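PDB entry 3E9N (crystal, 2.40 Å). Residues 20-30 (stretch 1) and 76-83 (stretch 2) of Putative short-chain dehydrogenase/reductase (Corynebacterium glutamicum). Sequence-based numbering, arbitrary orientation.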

# COMPACT_ATOMS: atom_id res chain seq x y z
N GLU A 20 -23.05 17.26 -9.89
CA GLU A 20 -21.97 18.24 -10.05
C GLU A 20 -21.03 17.85 -11.21
O GLU A 20 -20.54 18.73 -11.93
CB GLU A 20 -21.19 18.47 -8.75
CG GLU A 20 -21.99 19.03 -7.57
CD GLU A 20 -22.63 20.36 -7.88
OE1 GLU A 20 -23.77 20.57 -7.44
OE2 GLU A 20 -22.03 21.20 -8.60
N ILE A 21 -20.78 16.56 -11.39
CA ILE A 21 -19.89 16.12 -12.48
C ILE A 21 -20.56 16.41 -13.84
O ILE A 21 -19.92 16.90 -14.78
CB ILE A 21 -19.52 14.62 -12.35
CG1 ILE A 21 -18.65 14.42 -11.09
CG2 ILE A 21 -18.85 14.11 -13.63
CD1 ILE A 21 -18.48 12.96 -10.62
N VAL A 22 -21.86 16.14 -13.94
CA VAL A 22 -22.55 16.43 -15.21
C VAL A 22 -22.52 17.92 -15.54
O VAL A 22 -22.24 18.29 -16.69
CB VAL A 22 -24.02 15.94 -15.24
CG1 VAL A 22 -24.72 16.56 -16.43
CG2 VAL A 22 -24.07 14.40 -15.31
N LYS A 23 -22.78 18.77 -14.54
CA LYS A 23 -22.76 20.22 -14.80
C LYS A 23 -21.36 20.64 -15.24
O LYS A 23 -21.24 21.47 -16.13
CB LYS A 23 -23.24 21.07 -13.59
CG LYS A 23 -24.47 20.52 -12.88
CD LYS A 23 -25.32 21.56 -12.06
CE LYS A 23 -24.44 22.32 -11.05
NZ LYS A 23 -25.09 22.47 -9.70
N ASP A 24 -20.31 20.06 -14.67
CA ASP A 24 -18.95 20.51 -15.03
C ASP A 24 -18.58 20.12 -16.45
O ASP A 24 -18.09 20.95 -17.20
CB ASP A 24 -17.88 19.98 -14.07
CG ASP A 24 -16.48 20.41 -14.46
OD1 ASP A 24 -16.11 21.52 -14.07
OD2 ASP A 24 -15.71 19.69 -15.14
N LEU A 25 -18.79 18.85 -16.78
CA LEU A 25 -18.42 18.30 -18.09
C LEU A 25 -19.23 18.85 -19.25
O LEU A 25 -18.82 18.72 -20.40
CB LEU A 25 -18.62 16.77 -18.10
CG LEU A 25 -17.74 15.93 -17.16
CD1 LEU A 25 -18.01 14.40 -17.38
CD2 LEU A 25 -16.28 16.29 -17.44
N SER A 26 -20.42 19.36 -18.94
CA SER A 26 -21.34 19.88 -19.94
C SER A 26 -20.78 21.17 -20.51
O SER A 26 -21.27 21.65 -21.51
CB SER A 26 -22.77 20.10 -19.38
OG SER A 26 -22.85 21.20 -18.48
N ARG A 27 -19.76 21.74 -19.87
CA ARG A 27 -19.10 22.90 -20.43
C ARG A 27 -18.49 22.53 -21.80
O ARG A 27 -18.53 23.33 -22.74
CB ARG A 27 -18.04 23.49 -19.47
CG ARG A 27 -18.63 23.97 -18.09
CD ARG A 27 -17.65 23.82 -16.86
NE ARG A 27 -16.31 24.32 -17.16
CZ ARG A 27 -15.21 24.09 -16.42
NH1 ARG A 27 -15.26 23.36 -15.32
NH2 ARG A 27 -14.04 24.59 -16.81
N ASP A 28 -17.93 21.34 -21.95
CA ASP A 28 -17.20 21.08 -23.16
C ASP A 28 -17.44 19.68 -23.70
O ASP A 28 -16.66 19.23 -24.51
CB ASP A 28 -15.68 21.31 -22.95
CG ASP A 28 -15.12 20.47 -21.79
OD1 ASP A 28 -13.88 20.36 -21.66
OD2 ASP A 28 -15.95 19.92 -21.01
N HIS A 29 -18.46 18.98 -23.19
CA HIS A 29 -18.84 17.65 -23.69
C HIS A 29 -20.37 17.67 -23.81
O HIS A 29 -21.05 18.37 -23.01
CB HIS A 29 -18.54 16.50 -22.70
CG HIS A 29 -17.09 16.31 -22.31
ND1 HIS A 29 -16.41 17.17 -21.44
CD2 HIS A 29 -16.23 15.30 -22.57
CE1 HIS A 29 -15.19 16.71 -21.22
NE2 HIS A 29 -15.04 15.58 -21.90
N ILE A 30 -20.90 16.92 -24.79
CA ILE A 30 -22.24 16.37 -24.73
C ILE A 30 -22.19 15.24 -23.71
O ILE A 30 -21.39 14.33 -23.84
CB ILE A 30 -22.63 15.75 -26.13
CG1 ILE A 30 -22.80 16.86 -27.19
CG2 ILE A 30 -23.94 14.93 -26.07
CD1 ILE A 30 -21.93 16.60 -28.43
N VAL A 76 -15.76 7.73 -27.13
CA VAL A 76 -16.07 8.30 -25.81
C VAL A 76 -14.80 8.93 -25.22
O VAL A 76 -13.78 8.25 -25.06
CB VAL A 76 -16.55 7.24 -24.81
CG1 VAL A 76 -16.82 7.90 -23.38
CG2 VAL A 76 -17.82 6.51 -25.33
N ASP A 77 -14.88 10.22 -24.88
CA ASP A 77 -13.70 10.97 -24.37
C ASP A 77 -13.52 10.81 -22.86
O ASP A 77 -12.41 10.68 -22.39
CB ASP A 77 -13.82 12.45 -24.75
CG ASP A 77 -13.87 12.65 -26.26
OD1 ASP A 77 -12.80 12.68 -26.88
OD2 ASP A 77 -14.99 12.73 -26.84
N THR A 78 -14.64 10.80 -22.12
CA THR A 78 -14.65 10.77 -20.69
C THR A 78 -15.77 9.82 -20.23
O THR A 78 -16.96 9.97 -20.59
CB THR A 78 -14.91 12.21 -20.13
OG1 THR A 78 -13.95 13.12 -20.67
CG2 THR A 78 -14.81 12.25 -18.61
N LEU A 79 -15.39 8.84 -19.42
CA LEU A 79 -16.31 7.93 -18.77
C LEU A 79 -16.03 8.00 -17.26
O LEU A 79 -14.91 7.70 -16.79
CB LEU A 79 -16.02 6.51 -19.28
CG LEU A 79 -16.74 5.33 -18.59
CD1 LEU A 79 -18.33 5.47 -18.57
CD2 LEU A 79 -16.24 3.93 -19.15
N VAL A 80 -17.04 8.38 -16.50
CA VAL A 80 -16.91 8.54 -15.05
C VAL A 80 -17.92 7.63 -14.36
O VAL A 80 -19.11 7.75 -14.58
CB VAL A 80 -17.22 9.99 -14.63
CG1 VAL A 80 -17.24 10.14 -13.04
CG2 VAL A 80 -16.23 10.94 -15.31
N HIS A 81 -17.43 6.73 -13.51
CA HIS A 81 -18.23 5.74 -12.86
C HIS A 81 -18.53 6.29 -11.45
O HIS A 81 -17.72 6.15 -10.55
CB HIS A 81 -17.47 4.39 -12.75
CG HIS A 81 -17.11 3.75 -14.06
ND1 HIS A 81 -18.05 3.17 -14.90
CD2 HIS A 81 -15.91 3.56 -14.66
CE1 HIS A 81 -17.44 2.65 -15.96
NE2 HIS A 81 -16.13 2.86 -15.83
N ALA A 82 -19.65 7.01 -11.32
CA ALA A 82 -20.14 7.47 -10.02
C ALA A 82 -21.38 6.68 -9.49
O ALA A 82 -21.94 7.04 -8.49
CB ALA A 82 -20.46 8.96 -10.08
N ALA A 83 -21.85 5.63 -10.15
CA ALA A 83 -22.86 4.80 -9.48
C ALA A 83 -22.21 4.13 -8.25
O ALA A 83 -22.55 4.42 -7.08
CB ALA A 83 -23.45 3.78 -10.43

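The most unusual feature of this contact is a histidine that reaches in both directions from the loop after a helix. The ring of His29 carries two nitrogens on different sides, and both are engaged. His29 ND1 donates to the carbonyl oxygen of Leu25, Leu25 O, at 3.0 Å, and also makes a weak hydrogen bond to Asp28 OD2 at 2.8 Å. His29 NE2 donates to Thr78 OG1 in the other stretch, again at 3.0 Å, but the angle of 123° at the hydrogen makes this bond weak. It is nevertheless the only hydrogen bond between the two stretches.

The backbones run almost antiparallel: the N-to-C directions of helix 20-25 and strand 78-81 differ by 169°, and their axes come no closer than 11.1 Å. That spacing leaves room for a layer of side chains between them. Pairing follows the reversed direction, so that Ile21 lies opposite Val80, with 8.5 Å between Ile21 CA and Val80 CA, whereas His29, farther along, comes alongside Asp77.

Ile21 and Leu25 are one helical turn apart, as the hydrogen bond from Leu25 N to Ile21 O (3.0 Å) confirms, and therefore both point toward the strand. In the strand, side chains alternate: Thr78 and Val80 point toward the helix, while Leu79 between them points away. Ile21 extends its chain (chi2 t) to place CD1 3.9 Å from Val80 CG1 and 4.5 Å from Ala82 CB. The small methyl of Ala82 adds a looser apolar contact beside Val80. Leu25 reaches across to both inward-facing strand residues, its CD1 lying 4.0 Å from Thr78 CG2 and 4.4 Å from Val80 CG2. Branched aliphatic side chains suit this buried layer because they fill space without leaving polar groups unpaired.

Thr78 suits the boundary between the apolar and polar parts of the contact. Its methyl joins the packing against Leu25, and its hydroxyl accepts the bond from His29. Beside it, Asp77 CB approaches the edge of the His29 ring, 4.3 Å from His29 CD2, while Asp77 OD2 is hydrogen-bonded elsewhere in the structure.

The charged pairs in and just after the helix stay out of this interface. Lys23 NZ forms a salt bridge with Glu20 OE1 at 3.2 Å, and Arg27 NH1 forms another with Asp24 OD1 at a very short 2.4 Å.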